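Local coordinates for protein SecB-like chaperone Rv1957 (Mycobacterium tuberculosis, PDB 5MTW) that acts as the chaperone of a toxin-antitoxin system, binding antitoxin HigA1 and preventing its aggregation, and is required for neutralisation of toxin HigB1, at residues A[27-41]-A[100-113]. Residues are numbered along the deposited sequence; the frame is centred on the assembly and turned at random.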
loop_
_atom_site.group_PDB
_atom_site.type_symbol
_atom_site.label_atom_id
_atom_site.label_comp_id
_atom_site.label_asym_id
_atom_site.label_seq_id
_atom_site.Cartn_x
_atom_site.Cartn_y
_atom_site.Cartn_z
ATOM N N GLN A 27 -0.398 13.218 -22.227
ATOM C CA GLN A 27 0.516 12.368 -21.485
ATOM C C GLN A 27 0.162 12.399 -19.971
ATOM O O GLN A 27 -0.135 13.457 -19.403
ATOM C CB GLN A 27 1.952 12.757 -21.774
ATOM C CG GLN A 27 2.983 11.778 -21.197
ATOM C CD GLN A 27 2.721 10.341 -21.591
ATOM O OE1 GLN A 27 1.997 9.597 -20.925
ATOM N NE2 GLN A 27 3.270 9.960 -22.726
ATOM N N ILE A 28 0.092 11.223 -19.355
ATOM C CA ILE A 28 -0.121 11.137 -17.873
ATOM C C ILE A 28 1.155 11.558 -17.110
ATOM O O ILE A 28 2.256 11.209 -17.527
ATOM C CB ILE A 28 -0.604 9.734 -17.423
ATOM C CG1 ILE A 28 -1.162 9.774 -15.976
ATOM C CG2 ILE A 28 0.509 8.725 -17.576
ATOM C CD1 ILE A 28 -2.100 8.608 -15.686
ATOM N N ARG A 29 1.006 12.309 -16.002
ATOM C CA ARG A 29 2.189 12.814 -15.260
ATOM C C ARG A 29 2.242 12.271 -13.866
ATOM O O ARG A 29 3.263 11.861 -13.442
ATOM C CB ARG A 29 2.249 14.299 -15.222
ATOM C CG ARG A 29 2.476 14.915 -16.561
ATOM C CD ARG A 29 3.625 14.251 -17.301
ATOM N NE ARG A 29 3.764 14.859 -18.603
ATOM C CZ ARG A 29 4.748 14.637 -19.441
ATOM N NH1 ARG A 29 5.700 13.758 -19.159
ATOM N NH2 ARG A 29 4.762 15.304 -20.564
ATOM N N ASP A 30 1.093 12.183 -13.165
ATOM C CA ASP A 30 1.098 11.799 -11.759
ATOM C C ASP A 30 -0.329 11.421 -11.301
ATOM O O ASP A 30 -1.286 11.701 -11.957
ATOM C CB ASP A 30 1.645 12.942 -10.968
ATOM C CG ASP A 30 2.233 12.548 -9.583
ATOM O OD1 ASP A 30 2.396 11.390 -9.192
ATOM O OD2 ASP A 30 2.570 13.521 -8.896
ATOM N N ILE A 31 -0.389 10.803 -10.147
ATOM C CA ILE A 31 -1.622 10.338 -9.511
ATOM C C ILE A 31 -1.514 10.665 -8.029
ATOM O O ILE A 31 -0.447 10.602 -7.418
ATOM C CB ILE A 31 -1.804 8.828 -9.745
ATOM C CG1 ILE A 31 -2.251 8.623 -11.247
ATOM C CG2 ILE A 31 -2.909 8.316 -8.838
ATOM C CD1 ILE A 31 -1.781 7.382 -11.884
ATOM N N ARG A 32 -2.588 11.136 -7.462
ATOM C CA ARG A 32 -2.583 11.320 -6.028
ATOM C C ARG A 32 -4.013 11.041 -5.445
ATOM O O ARG A 32 -5.032 11.227 -6.105
ATOM C CB ARG A 32 -2.059 12.726 -5.636
ATOM C CG ARG A 32 -3.055 13.863 -5.934
ATOM C CD ARG A 32 -2.599 15.244 -5.394
ATOM N NE ARG A 32 -3.430 16.352 -5.879
ATOM C CZ ARG A 32 -3.466 17.600 -5.401
ATOM N NH1 ARG A 32 -2.729 17.965 -4.387
ATOM N NH2 ARG A 32 -4.274 18.491 -5.973
ATOM N N LEU A 33 -4.002 10.678 -4.183
ATOM C CA LEU A 33 -5.172 10.715 -3.366
ATOM C C LEU A 33 -5.448 12.194 -2.981
ATOM O O LEU A 33 -4.573 12.829 -2.428
ATOM C CB LEU A 33 -4.963 9.780 -2.168
ATOM C CG LEU A 33 -6.146 9.732 -1.147
ATOM C CD1 LEU A 33 -7.310 8.868 -1.657
ATOM C CD2 LEU A 33 -5.651 9.213 0.169
ATOM N N LEU A 34 -6.672 12.687 -3.167
ATOM C CA LEU A 34 -7.060 14.055 -2.754
ATOM C C LEU A 34 -7.605 14.110 -1.365
ATOM O O LEU A 34 -7.342 15.034 -0.639
ATOM C CB LEU A 34 -8.150 14.634 -3.717
ATOM C CG LEU A 34 -7.704 14.976 -5.165
ATOM C CD1 LEU A 34 -8.834 15.516 -6.082
ATOM C CD2 LEU A 34 -6.573 16.006 -5.148
ATOM N N ARG A 35 -8.467 13.129 -1.022
ATOM C CA ARG A 35 -9.132 13.070 0.190
ATOM C C ARG A 35 -9.645 11.672 0.441
ATOM O O ARG A 35 -10.009 10.952 -0.476
ATOM C CB ARG A 35 -10.362 14.006 0.275
ATOM C CG ARG A 35 -11.323 13.876 -0.928
ATOM C CD ARG A 35 -12.569 14.796 -0.748
ATOM N NE ARG A 35 -13.518 14.556 -1.835
ATOM C CZ ARG A 35 -14.383 13.523 -1.946
ATOM N NH1 ARG A 35 -14.482 12.521 -1.077
ATOM N NH2 ARG A 35 -15.133 13.444 -3.008
ATOM N N THR A 36 -9.846 11.438 1.717
ATOM C CA THR A 36 -10.471 10.188 2.231
ATOM C C THR A 36 -11.212 10.322 3.588
ATOM O O THR A 36 -10.880 11.125 4.408
ATOM C CB THR A 36 -9.424 9.051 2.261
ATOM O OG1 THR A 36 -10.111 7.856 2.626
ATOM C CG2 THR A 36 -8.281 9.340 3.147
ATOM N N GLN A 37 -12.225 9.500 3.811
ATOM C CA GLN A 37 -12.940 9.488 5.064
ATOM C C GLN A 37 -13.538 8.075 5.171
ATOM O O GLN A 37 -14.130 7.606 4.225
ATOM C CB GLN A 37 -14.072 10.514 5.049
ATOM C CG GLN A 37 -14.811 10.595 6.360
ATOM C CD GLN A 37 -15.833 11.746 6.338
ATOM O OE1 GLN A 37 -15.457 12.904 6.355
ATOM N NE2 GLN A 37 -17.109 11.422 6.310
ATOM N N ALA A 38 -13.261 7.407 6.244
ATOM C CA ALA A 38 -13.826 6.063 6.455
ATOM C C ALA A 38 -13.962 5.679 7.921
ATOM O O ALA A 38 -13.266 6.203 8.772
ATOM C CB ALA A 38 -12.878 5.088 5.772
ATOM N N ALA A 39 -14.859 4.716 8.202
ATOM C CA ALA A 39 -15.126 4.252 9.558
ATOM C C ALA A 39 -15.751 2.880 9.489
ATOM O O ALA A 39 -16.492 2.589 8.514
ATOM C CB ALA A 39 -16.065 5.166 10.348
ATOM N N VAL A 40 -15.365 2.077 10.464
ATOM C CA VAL A 40 -16.018 0.791 10.693
ATOM C C VAL A 40 -17.067 1.014 11.775
ATOM O O VAL A 40 -16.804 1.590 12.804
ATOM C CB VAL A 40 -15.037 -0.376 10.969
ATOM C CG1 VAL A 40 -13.932 0.050 11.863
ATOM C CG2 VAL A 40 -15.744 -1.612 11.531
ATOM N N HIS A 41 -18.279 0.563 11.498
ATOM C CA HIS A 41 -19.424 0.772 12.408
ATOM C C HIS A 41 -19.849 -0.434 13.287
ATOM O O HIS A 41 -20.514 -0.196 14.285
ATOM C CB HIS A 41 -20.627 1.172 11.605
ATOM C CG HIS A 41 -20.365 2.243 10.597
ATOM N ND1 HIS A 41 -20.063 3.524 10.954
ATOM C CD2 HIS A 41 -20.490 2.259 9.256
ATOM C CE1 HIS A 41 -19.915 4.268 9.883
ATOM N NE2 HIS A 41 -20.186 3.529 8.837
ATOM N N ASP A 100 -25.066 -1.735 7.655
ATOM C CA ASP A 100 -23.762 -1.184 7.193
ATOM C C ASP A 100 -22.671 -1.520 8.192
ATOM O O ASP A 100 -22.791 -1.261 9.347
ATOM C CB ASP A 100 -23.811 0.334 7.049
ATOM C CG ASP A 100 -24.731 0.821 5.932
ATOM O OD1 ASP A 100 -24.909 0.142 4.921
ATOM O OD2 ASP A 100 -25.221 1.960 6.052
ATOM N N VAL A 101 -21.574 -2.084 7.711
ATOM C CA VAL A 101 -20.433 -2.467 8.555
ATOM C C VAL A 101 -19.266 -1.437 8.490
ATOM O O VAL A 101 -18.565 -1.226 9.449
ATOM C CB VAL A 101 -19.920 -3.785 7.996
ATOM C CG1 VAL A 101 -18.554 -4.065 8.432
ATOM C CG2 VAL A 101 -20.853 -4.916 8.393
ATOM N N ALA A 102 -19.127 -0.798 7.345
ATOM C CA ALA A 102 -18.162 0.281 7.132
ATOM C C ALA A 102 -18.521 1.070 5.913
ATOM O O ALA A 102 -19.151 0.542 4.999
ATOM C CB ALA A 102 -16.833 -0.311 6.928
ATOM N N THR A 103 -18.028 2.310 5.856
ATOM C CA THR A 103 -18.264 3.195 4.785
ATOM C C THR A 103 -17.006 4.043 4.543
ATOM O O THR A 103 -16.240 4.346 5.455
ATOM C CB THR A 103 -19.442 4.217 5.059
ATOM O OG1 THR A 103 -19.113 5.014 6.178
ATOM C CG2 THR A 103 -20.659 3.523 5.378
ATOM N N ALA A 104 -16.798 4.337 3.292
ATOM C CA ALA A 104 -15.702 5.199 2.884
ATOM C C ALA A 104 -16.080 6.082 1.736
ATOM O O ALA A 104 -16.715 5.640 0.761
ATOM C CB ALA A 104 -14.564 4.350 2.460
ATOM N N ASP A 105 -15.543 7.271 1.774
ATOM C CA ASP A 105 -15.709 8.238 0.696
ATOM C C ASP A 105 -14.327 8.845 0.434
ATOM O O ASP A 105 -13.693 9.380 1.352
ATOM C CB ASP A 105 -16.736 9.307 1.083
ATOM C CG ASP A 105 -16.781 10.480 0.078
ATOM O OD1 ASP A 105 -16.847 10.309 -1.200
ATOM O OD2 ASP A 105 -16.761 11.611 0.585
ATOM N N PHE A 106 -13.828 8.621 -0.763
ATOM C CA PHE A 106 -12.527 9.097 -1.126
ATOM C C PHE A 106 -12.460 9.553 -2.587
ATOM O O PHE A 106 -13.289 9.159 -3.420
ATOM C CB PHE A 106 -11.486 8.004 -0.786
ATOM C CG PHE A 106 -11.680 6.725 -1.532
ATOM C CD1 PHE A 106 -12.563 5.775 -1.080
ATOM C CD2 PHE A 106 -11.043 6.509 -2.702
ATOM C CE1 PHE A 106 -12.771 4.546 -1.769
ATOM C CE2 PHE A 106 -11.221 5.333 -3.434
ATOM C CZ PHE A 106 -12.084 4.329 -2.956
ATOM N N GLU A 107 -11.408 10.280 -2.944
ATOM C CA GLU A 107 -11.280 10.720 -4.301
ATOM C C GLU A 107 -9.819 10.763 -4.790
ATOM O O GLU A 107 -8.962 11.203 -4.032
ATOM C CB GLU A 107 -11.814 12.158 -4.391
ATOM C CG GLU A 107 -11.906 12.678 -5.798
ATOM C CD GLU A 107 -12.470 14.111 -5.842
ATOM O OE1 GLU A 107 -12.486 14.799 -4.822
ATOM O OE2 GLU A 107 -12.950 14.518 -6.926
ATOM N N PHE A 108 -9.568 10.132 -5.929
ATOM C CA PHE A 108 -8.296 10.094 -6.563
ATOM C C PHE A 108 -8.244 11.113 -7.725
ATOM O O PHE A 108 -9.268 11.464 -8.366
ATOM C CB PHE A 108 -7.971 8.650 -7.066
ATOM C CG PHE A 108 -7.347 7.758 -5.979
ATOM C CD1 PHE A 108 -5.972 7.758 -5.782
ATOM C CD2 PHE A 108 -8.132 6.948 -5.126
ATOM C CE1 PHE A 108 -5.372 6.985 -4.747
ATOM C CE2 PHE A 108 -7.554 6.185 -4.117
ATOM C CZ PHE A 108 -6.172 6.145 -3.981
ATOM N N ALA A 109 -7.030 11.565 -8.007
ATOM C CA ALA A 109 -6.758 12.444 -9.084
ATOM C C ALA A 109 -5.597 11.986 -9.899
ATOM O O ALA A 109 -4.627 11.556 -9.291
ATOM C CB ALA A 109 -6.336 13.765 -8.545
ATOM N N ALA A 110 -5.740 12.108 -11.213
ATOM C CA ALA A 110 -4.716 11.929 -12.215
ATOM C C ALA A 110 -4.429 13.251 -13.047
ATOM O O ALA A 110 -5.335 13.929 -13.591
ATOM C CB ALA A 110 -5.047 10.728 -13.116
ATOM N N LEU A 111 -3.151 13.573 -13.136
ATOM C CA LEU A 111 -2.647 14.814 -13.774
ATOM C C LEU A 111 -2.120 14.443 -15.187
ATOM O O LEU A 111 -1.366 13.503 -15.316
ATOM C CB LEU A 111 -1.487 15.362 -12.970
ATOM C CG LEU A 111 -0.779 16.635 -13.531
ATOM C CD1 LEU A 111 -1.809 17.750 -13.722
ATOM C CD2 LEU A 111 0.359 17.097 -12.648
ATOM N N PHE A 112 -2.594 15.139 -16.211
ATOM C CA PHE A 112 -2.153 14.920 -17.547
ATOM C C PHE A 112 -1.745 16.259 -18.111
ATOM O O PHE A 112 -2.280 17.317 -17.707
ATOM C CB PHE A 112 -3.276 14.448 -18.455
ATOM C CG PHE A 112 -3.872 13.142 -18.062
ATOM C CD1 PHE A 112 -4.810 13.098 -17.062
ATOM C CD2 PHE A 112 -3.511 11.967 -18.703
ATOM C CE1 PHE A 112 -5.404 11.907 -16.700
ATOM C CE2 PHE A 112 -4.105 10.785 -18.380
ATOM C CZ PHE A 112 -5.038 10.731 -17.327
ATOM N N ASP A 113 -0.868 16.212 -19.081
ATOM C CA ASP A 113 -0.724 17.384 -19.898
ATOM C C ASP A 113 -0.677 16.984 -21.398
ATOM O O ASP A 113 -0.742 15.767 -21.761
ATOM C CB ASP A 113 0.367 18.302 -19.373
ATOM C CG ASP A 113 1.713 17.627 -19.252
ATOM O OD1 ASP A 113 2.019 16.768 -20.091
ATOM O OD2 ASP A 113 2.471 18.001 -18.317
HETATM O O HOH W 1 -13.392 12.058 1.428
#
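Arg-35 reaches across to Glu-107 and Asp-105 on the neighbouring strand. From CB, on the Glu-107 face, CG lies between the backbone N and the carbonyl carbon (chi1 50°), and the chain runs extended to NE. CG packs on Glu-107 CB at 3.9 Å. CD passes Glu-107 OE1, and NE gives that oxygen a weak, bent salt-bridge hydrogen bond of 3.2 Å. Glu-107 CB lies over one face of the guanidinium, 3.7 Å above its plane. NH1 forms a salt bridge to Asp-105 OD2 at 3.0 Å, and a water links NH1 to Asp-105 O. NH2 bonds weakly to Ser-75 OG. Glu-107 OE2 pairs with Arg-73. The strands are antiparallel neighbours in the four-stranded SecB-like sheet, with a classic bulge where Arg-29 and Asp-30 both face Leu-111, and a second beta bulge between Leu-33 and Arg-35. Arg-35 to Ala-39 pair with a strand of the second subunit, continuing the sheet. On the face toward helix 125-154, Leu-33 CD1 makes a CH-pi contact over the Phe-108 ring. Near the start of strand 26-40, Arg-29 NE and NH2 both grip Asp-113 OD1. Ala-109 and Leu-111, on the face of Arg-35, touch an aromatic side chain of the bound peptide.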